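Local coordinates for protein citryl-spermidine/3,4-dihydroxybenzoyl-citryl-spermidine:spermidine ligase (PDB 3TO3) that catalyses the ATP-dependent condensation of spermidine with citryl-spermidine intermediates in the biosynthesis of the siderophore petrobactin, at residues Tyr377-Tyr391 with Gly440-Arg454. Residues are numbered along the deposited sequence; the frame is centred on the assembly and turned at random.
Sequences YLGEQEDAVPFNGLY and GQNMILVHKEGLPVR. With ATP (adenosine-5'-triphosphate), chain E.
The selenomethionine at Met-443 lies over the ring of Phe-387, a Met-aromatic contact at the end of strand 383-386, which pairs antiparallel with strand 443-448 in a larger mixed sheet. Met-443 CE is 4.0 Å from the centroid of the Phe-387 ring, 16° off its normal. A bend at chi3 (66°) turns the methyl onto this face, while CD1 of Leu-390 sits over the opposite one. The two strands are joined by paired backbone hydrogen bonds at Asp-383 with His-447 and Val-385 with Leu-445. The next bond runs from Phe-387 N to Met-443 O (2.9 Å). Ala-384 and Ile-444 pack together and both touch Tyr-150 of helix 150-156. Water 3 links Ala-384 O to His-447 NE2, at the edge of the ring. Strand 443-448 turns back through a type I' turn at 448-451, and a classic beta bulge sets Val-453 and Arg-454 against Val-446. Here Glu-382 OE1 takes a straight bond from Gly-379 N (2.9 Å) and forms a salt bridge with Arg-454 NH1 (3.4 Å) whose hydrogen bond is weak; Arg-454 NE is bonded to Arg-343 O. Beyond Phe-387 the chain enters the ATP pocket. Tyr-391 OH, also bonded to Asn-516, accepts a hydrogen bond from adenine N6 of ATP at 3.1 Å.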
loop_
_atom_site.group_PDB
_atom_site.type_symbol
_atom_site.label_atom_id
_atom_site.label_comp_id
_atom_site.label_asym_id
_atom_site.label_seq_id
_atom_site.Cartn_x
_atom_site.Cartn_y
_atom_site.Cartn_z
ATOM N N TYR B 377 1.111 -39.882 -4.635
ATOM C CA TYR B 377 1.996 -40.790 -3.889
ATOM C C TYR B 377 1.455 -41.617 -2.715
ATOM O O TYR B 377 2.099 -42.579 -2.298
ATOM C CB TYR B 377 3.189 -40.000 -3.355
ATOM C CG TYR B 377 4.110 -39.474 -4.421
ATOM C CD1 TYR B 377 5.051 -40.305 -5.024
ATOM C CD2 TYR B 377 4.056 -38.136 -4.816
ATOM C CE1 TYR B 377 5.911 -39.820 -5.999
ATOM C CE2 TYR B 377 4.916 -37.633 -5.788
ATOM C CZ TYR B 377 5.848 -38.476 -6.379
ATOM O OH TYR B 377 6.709 -37.981 -7.350
ATOM N N LEU B 378 0.295 -41.271 -2.173
ATOM C CA LEU B 378 -0.095 -41.862 -0.895
ATOM C C LEU B 378 -0.652 -43.249 -1.083
ATOM O O LEU B 378 -1.542 -43.443 -1.883
ATOM C CB LEU B 378 -1.130 -41.002 -0.178
ATOM C CG LEU B 378 -0.644 -39.662 0.386
ATOM C CD1 LEU B 378 -1.800 -38.964 1.105
ATOM C CD2 LEU B 378 0.578 -39.802 1.319
ATOM N N GLY B 379 -0.135 -44.211 -0.327
ATOM C CA GLY B 379 -0.648 -45.568 -0.368
ATOM C C GLY B 379 -2.049 -45.665 0.209
ATOM O O GLY B 379 -2.594 -44.681 0.708
ATOM N N GLU B 380 -2.630 -46.862 0.177
ATOM C CA GLU B 380 -4.044 -47.000 0.511
ATOM C C GLU B 380 -4.373 -46.745 1.984
ATOM O O GLU B 380 -5.424 -46.186 2.295
ATOM C CB GLU B 380 -4.609 -48.343 0.042
ATOM C CG GLU B 380 -6.126 -48.394 0.097
ATOM C CD GLU B 380 -6.710 -49.537 -0.720
ATOM O OE1 GLU B 380 -7.350 -49.256 -1.759
ATOM O OE2 GLU B 380 -6.541 -50.714 -0.322
ATOM N N GLN B 381 -3.497 -47.152 2.893
ATOM C CA GLN B 381 -3.747 -46.837 4.296
ATOM C C GLN B 381 -3.021 -45.592 4.811
ATOM O O GLN B 381 -3.191 -45.211 5.965
ATOM C CB GLN B 381 -3.428 -48.039 5.178
ATOM C CG GLN B 381 -4.295 -49.250 4.892
ATOM C CD GLN B 381 -3.651 -50.520 5.388
ATOM O OE1 GLN B 381 -2.699 -51.018 4.785
ATOM N NE2 GLN B 381 -4.146 -51.042 6.505
ATOM N N GLU B 382 -2.218 -44.959 3.962
ATOM C CA GLU B 382 -1.392 -43.829 4.390
ATOM C C GLU B 382 -2.173 -42.513 4.421
ATOM O O GLU B 382 -3.039 -42.296 3.602
ATOM C CB GLU B 382 -0.156 -43.710 3.484
ATOM C CG GLU B 382 0.721 -44.957 3.483
ATOM C CD GLU B 382 1.971 -44.865 2.596
ATOM O OE1 GLU B 382 2.039 -44.056 1.629
ATOM O OE2 GLU B 382 2.908 -45.644 2.882
ATOM N N ASP B 383 -1.886 -41.645 5.384
ATOM C CA ASP B 383 -2.306 -40.238 5.287
ATOM C C ASP B 383 -1.084 -39.331 5.479
ATOM O O ASP B 383 0.049 -39.819 5.586
ATOM C CB ASP B 383 -3.423 -39.884 6.285
ATOM C CG ASP B 383 -4.408 -38.824 5.733
ATOM O OD1 ASP B 383 -4.016 -37.971 4.878
ATOM O OD2 ASP B 383 -5.586 -38.858 6.161
ATOM N N ALA B 384 -1.299 -38.020 5.515
ATOM C CA ALA B 384 -0.180 -37.094 5.516
ATOM C C ALA B 384 -0.496 -35.897 6.368
ATOM O O ALA B 384 -1.640 -35.466 6.436
ATOM C CB ALA B 384 0.148 -36.634 4.077
ATOM N N VAL B 385 0.529 -35.346 6.999
ATOM C CA VAL B 385 0.356 -34.151 7.797
ATOM C C VAL B 385 1.505 -33.198 7.464
ATOM O O VAL B 385 2.639 -33.626 7.313
ATOM C CB VAL B 385 0.320 -34.517 9.343
ATOM C CG1 VAL B 385 1.518 -35.335 9.730
ATOM C CG2 VAL B 385 0.291 -33.285 10.191
ATOM N N PRO B 386 1.218 -31.896 7.368
ATOM C CA PRO B 386 2.304 -30.921 7.210
ATOM C C PRO B 386 3.266 -30.992 8.376
ATOM O O PRO B 386 2.840 -31.136 9.521
ATOM C CB PRO B 386 1.590 -29.570 7.214
ATOM C CG PRO B 386 0.153 -29.846 7.535
ATOM C CD PRO B 386 -0.115 -31.285 7.251
ATOM N N PHE B 387 4.554 -30.870 8.103
ATOM C CA PHE B 387 5.532 -31.176 9.128
ATOM C C PHE B 387 5.445 -30.243 10.340
ATOM O O PHE B 387 5.559 -30.701 11.465
ATOM C CB PHE B 387 6.932 -31.264 8.543
ATOM C CG PHE B 387 7.930 -31.925 9.444
ATOM C CD1 PHE B 387 8.141 -33.282 9.376
ATOM C CD2 PHE B 387 8.651 -31.186 10.367
ATOM C CE1 PHE B 387 9.081 -33.893 10.192
ATOM C CE2 PHE B 387 9.569 -31.791 11.181
ATOM C CZ PHE B 387 9.793 -33.150 11.088
ATOM N N ASN B 388 5.199 -28.955 10.129
ATOM C CA ASN B 388 4.956 -28.078 11.273
ATOM C C ASN B 388 3.669 -28.424 12.064
ATOM O O ASN B 388 3.479 -27.987 13.189
ATOM C CB ASN B 388 4.970 -26.601 10.866
ATOM C CG ASN B 388 3.840 -26.243 9.910
ATOM O OD1 ASN B 388 3.527 -26.990 8.977
ATOM N ND2 ASN B 388 3.234 -25.080 10.130
ATOM N N GLY B 389 2.788 -29.217 11.486
ATOM C CA GLY B 389 1.688 -29.738 12.268
ATOM C C GLY B 389 2.142 -30.546 13.478
ATOM O O GLY B 389 1.496 -30.538 14.520
ATOM N N LEU B 390 3.267 -31.234 13.353
ATOM C CA LEU B 390 3.746 -32.094 14.428
ATOM C C LEU B 390 3.958 -31.362 15.769
ATOM O O LEU B 390 3.881 -31.968 16.831
ATOM C CB LEU B 390 5.003 -32.822 13.996
ATOM C CG LEU B 390 4.851 -33.646 12.700
ATOM C CD1 LEU B 390 6.173 -34.194 12.273
ATOM C CD2 LEU B 390 3.824 -34.755 12.773
ATOM N N TYR B 391 4.334 -30.098 15.712
ATOM C CA TYR B 391 4.404 -29.249 16.903
ATOM C C TYR B 391 3.237 -28.285 17.109
ATOM O O TYR B 391 3.298 -27.436 17.976
ATOM C CB TYR B 391 5.774 -28.581 17.070
ATOM C CG TYR B 391 6.388 -28.022 15.809
ATOM C CD1 TYR B 391 6.115 -26.708 15.389
ATOM C CD2 TYR B 391 7.252 -28.795 15.029
ATOM C CE1 TYR B 391 6.693 -26.168 14.218
ATOM C CE2 TYR B 391 7.833 -28.264 13.838
ATOM C CZ TYR B 391 7.560 -26.951 13.457
ATOM O OH TYR B 391 8.133 -26.429 12.299
ATOM N N GLY B 440 9.849 -26.176 8.288
ATOM C CA GLY B 440 8.654 -26.965 8.529
ATOM C C GLY B 440 7.631 -27.038 7.407
ATOM O O GLY B 440 6.942 -28.055 7.258
ATOM N N GLN B 441 7.532 -25.975 6.616
ATOM C CA GLN B 441 6.492 -25.885 5.606
ATOM C C GLN B 441 6.905 -26.568 4.294
ATOM O O GLN B 441 6.092 -26.708 3.377
ATOM C CB GLN B 441 6.115 -24.413 5.373
ATOM C CG GLN B 441 4.615 -24.176 5.119
ATOM C CD GLN B 441 4.270 -24.014 3.629
ATOM O OE1 GLN B 441 5.130 -23.651 2.818
ATOM N NE2 GLN B 441 3.008 -24.285 3.268
ATOM N N ASN B 442 8.163 -27.000 4.208
ATOM C CA ASN B 442 8.659 -27.704 3.029
ATOM C C ASN B 442 8.552 -29.218 3.117
ATOM O O ASN B 442 8.992 -29.937 2.209
ATOM C CB ASN B 442 10.118 -27.349 2.770
ATOM C CG ASN B 442 10.284 -25.913 2.359
ATOM O OD1 ASN B 442 11.354 -25.320 2.529
ATOM N ND2 ASN B 442 9.200 -25.324 1.848
HETATM N N MSE B 443 8.000 -29.699 4.224
HETATM C CA MSE B 443 8.089 -31.104 4.542
HETATM C C MSE B 443 6.717 -31.625 4.907
HETATM O O MSE B 443 5.944 -30.968 5.602
HETATM C CB MSE B 443 9.057 -31.323 5.706
HETATM C CG MSE B 443 10.509 -31.035 5.375
HETATM SE SE MSE B 443 11.736 -31.121 6.942
HETATM C CE MSE B 443 11.627 -33.013 7.375
ATOM N N ILE B 444 6.431 -32.822 4.437
ATOM C CA ILE B 444 5.171 -33.480 4.704
ATOM C C ILE B 444 5.429 -34.857 5.272
ATOM O O ILE B 444 6.085 -35.670 4.630
ATOM C CB ILE B 444 4.344 -33.581 3.413
ATOM C CG1 ILE B 444 4.101 -32.167 2.876
ATOM C CG2 ILE B 444 3.036 -34.311 3.686
ATOM C CD1 ILE B 444 3.280 -32.109 1.629
ATOM N N LEU B 445 4.939 -35.133 6.480
ATOM C CA LEU B 445 5.080 -36.494 7.015
ATOM C C LEU B 445 3.994 -37.387 6.472
ATOM O O LEU B 445 2.816 -37.058 6.576
ATOM C CB LEU B 445 5.044 -36.533 8.541
ATOM C CG LEU B 445 5.152 -37.930 9.164
ATOM C CD1 LEU B 445 6.558 -38.490 8.991
ATOM C CD2 LEU B 445 4.798 -37.858 10.653
ATOM N N VAL B 446 4.391 -38.497 5.859
ATOM C CA VAL B 446 3.439 -39.531 5.496
ATOM C C VAL B 446 3.413 -40.576 6.611
ATOM O O VAL B 446 4.459 -41.023 7.086
ATOM C CB VAL B 446 3.819 -40.198 4.189
ATOM C CG1 VAL B 446 2.797 -41.289 3.829
ATOM C CG2 VAL B 446 3.891 -39.158 3.104
ATOM N N HIS B 447 2.218 -40.938 7.057
ATOM C CA HIS B 447 2.102 -41.774 8.242
ATOM C C HIS B 447 0.984 -42.788 8.068
ATOM O O HIS B 447 0.128 -42.655 7.181
ATOM C CB HIS B 447 1.827 -40.903 9.472
ATOM C CG HIS B 447 0.476 -40.255 9.454
ATOM N ND1 HIS B 447 -0.672 -40.924 9.829
ATOM C CD2 HIS B 447 0.083 -39.009 9.091
ATOM C CE1 HIS B 447 -1.713 -40.117 9.694
ATOM N NE2 HIS B 447 -1.283 -38.953 9.241
ATOM N N LYS B 448 0.983 -43.820 8.903
ATOM C CA LYS B 448 -0.126 -44.772 8.877
ATOM C C LYS B 448 -0.747 -44.757 10.267
ATOM O O LYS B 448 -0.161 -45.263 11.245
ATOM C CB LYS B 448 0.415 -46.157 8.514
ATOM C CG LYS B 448 -0.618 -47.177 8.155
ATOM C CD LYS B 448 0.048 -48.354 7.458
ATOM C CE LYS B 448 1.041 -47.874 6.386
ATOM N NZ LYS B 448 0.898 -48.626 5.088
ATOM N N GLU B 449 -1.938 -44.176 10.364
ATOM C CA GLU B 449 -2.537 -43.993 11.677
ATOM C C GLU B 449 -1.505 -43.454 12.695
ATOM O O GLU B 449 -1.422 -43.951 13.829
ATOM C CB GLU B 449 -3.173 -45.297 12.177
ATOM C CG GLU B 449 -4.358 -45.786 11.347
ATOM C CD GLU B 449 -4.987 -47.051 11.948
ATOM O OE1 GLU B 449 -4.243 -48.021 12.250
ATOM O OE2 GLU B 449 -6.226 -47.075 12.140
ATOM N N GLY B 450 -0.720 -42.457 12.275
ATOM C CA GLY B 450 0.221 -41.784 13.153
ATOM C C GLY B 450 1.596 -42.415 13.292
ATOM O O GLY B 450 2.486 -41.839 13.908
ATOM N N LEU B 451 1.763 -43.613 12.742
ATOM C CA LEU B 451 3.065 -44.261 12.666
ATOM C C LEU B 451 3.842 -43.655 11.500
ATOM O O LEU B 451 3.366 -43.695 10.368
ATOM C CB LEU B 451 2.896 -45.748 12.385
ATOM C CG LEU B 451 4.220 -46.502 12.316
ATOM C CD1 LEU B 451 4.763 -46.604 13.727
ATOM C CD2 LEU B 451 4.087 -47.893 11.674
ATOM N N PRO B 452 5.025 -43.076 11.774
ATOM C CA PRO B 452 5.741 -42.404 10.684
ATOM C C PRO B 452 6.254 -43.401 9.651
ATOM O O PRO B 452 6.921 -44.371 10.012
ATOM C CB PRO B 452 6.894 -41.690 11.407
ATOM C CG PRO B 452 6.374 -41.517 12.862
ATOM C CD PRO B 452 5.629 -42.808 13.092
ATOM N N VAL B 453 5.971 -43.125 8.380
ATOM C CA VAL B 453 6.325 -43.996 7.267
ATOM C C VAL B 453 7.481 -43.443 6.426
ATOM O O VAL B 453 8.499 -44.114 6.231
ATOM C CB VAL B 453 5.098 -44.349 6.390
ATOM C CG1 VAL B 453 5.507 -45.249 5.231
ATOM C CG2 VAL B 453 4.038 -45.049 7.241
ATOM N N ARG B 454 7.273 -42.254 5.855
ATOM C CA ARG B 454 8.208 -41.660 4.921
ATOM C C ARG B 454 7.979 -40.139 4.848
ATOM O O ARG B 454 6.980 -39.627 5.376
ATOM C CB ARG B 454 8.076 -42.344 3.544
ATOM C CG ARG B 454 6.718 -42.121 2.878
ATOM C CD ARG B 454 6.300 -43.303 2.050
ATOM N NE ARG B 454 6.846 -43.270 0.697
ATOM C CZ ARG B 454 6.122 -43.399 -0.408
ATOM N NH1 ARG B 454 4.803 -43.554 -0.338
ATOM N NH2 ARG B 454 6.719 -43.363 -1.583
HETATM P PB ATP E . 5.609 -20.945 -0.402
HETATM O O1B ATP E . 4.514 -20.232 -1.155
HETATM O O2B ATP E . 6.947 -20.564 -0.978
HETATM O O3B ATP E . 5.376 -22.499 -0.483
HETATM P PA ATP E . 5.781 -19.124 1.609
HETATM O O1A ATP E . 5.378 -18.164 0.507
HETATM O O2A ATP E . 7.231 -18.942 2.045
HETATM O O3A ATP E . 5.582 -20.586 1.119
HETATM O "O5'" ATP E . 4.825 -18.856 2.825
HETATM C "C5'" ATP E . 4.487 -19.868 3.698
HETATM C "C4'" ATP E . 3.955 -19.477 4.959
HETATM O "O4'" ATP E . 4.092 -20.581 5.917
HETATM C "C3'" ATP E . 4.726 -18.346 5.523
HETATM O "O3'" ATP E . 3.897 -17.268 5.729
HETATM C "C2'" ATP E . 5.267 -18.853 6.797
HETATM O "O2'" ATP E . 5.279 -17.873 7.747
HETATM C "C1'" ATP E . 4.305 -19.939 7.137
HETATM N N9 ATP E . 4.732 -20.850 8.167
HETATM C C8 ATP E . 3.990 -21.173 9.240
HETATM N N7 ATP E . 4.693 -22.041 9.980
HETATM C C5 ATP E . 5.880 -22.283 9.380
HETATM C C6 ATP E . 6.975 -23.096 9.707
HETATM N N6 ATP E . 6.941 -23.877 10.912
HETATM N N1 ATP E . 8.045 -23.124 8.879
HETATM C C2 ATP E . 8.060 -22.381 7.753
HETATM N N3 ATP E . 7.020 -21.586 7.412
HETATM C C4 ATP E . 5.917 -21.516 8.203
HETATM O O HOH W 1 -3.463 -43.203 7.811
HETATM O O HOH W 2 -0.632 -48.505 2.206
HETATM O O HOH W 3 -3.388 -37.199 8.184
#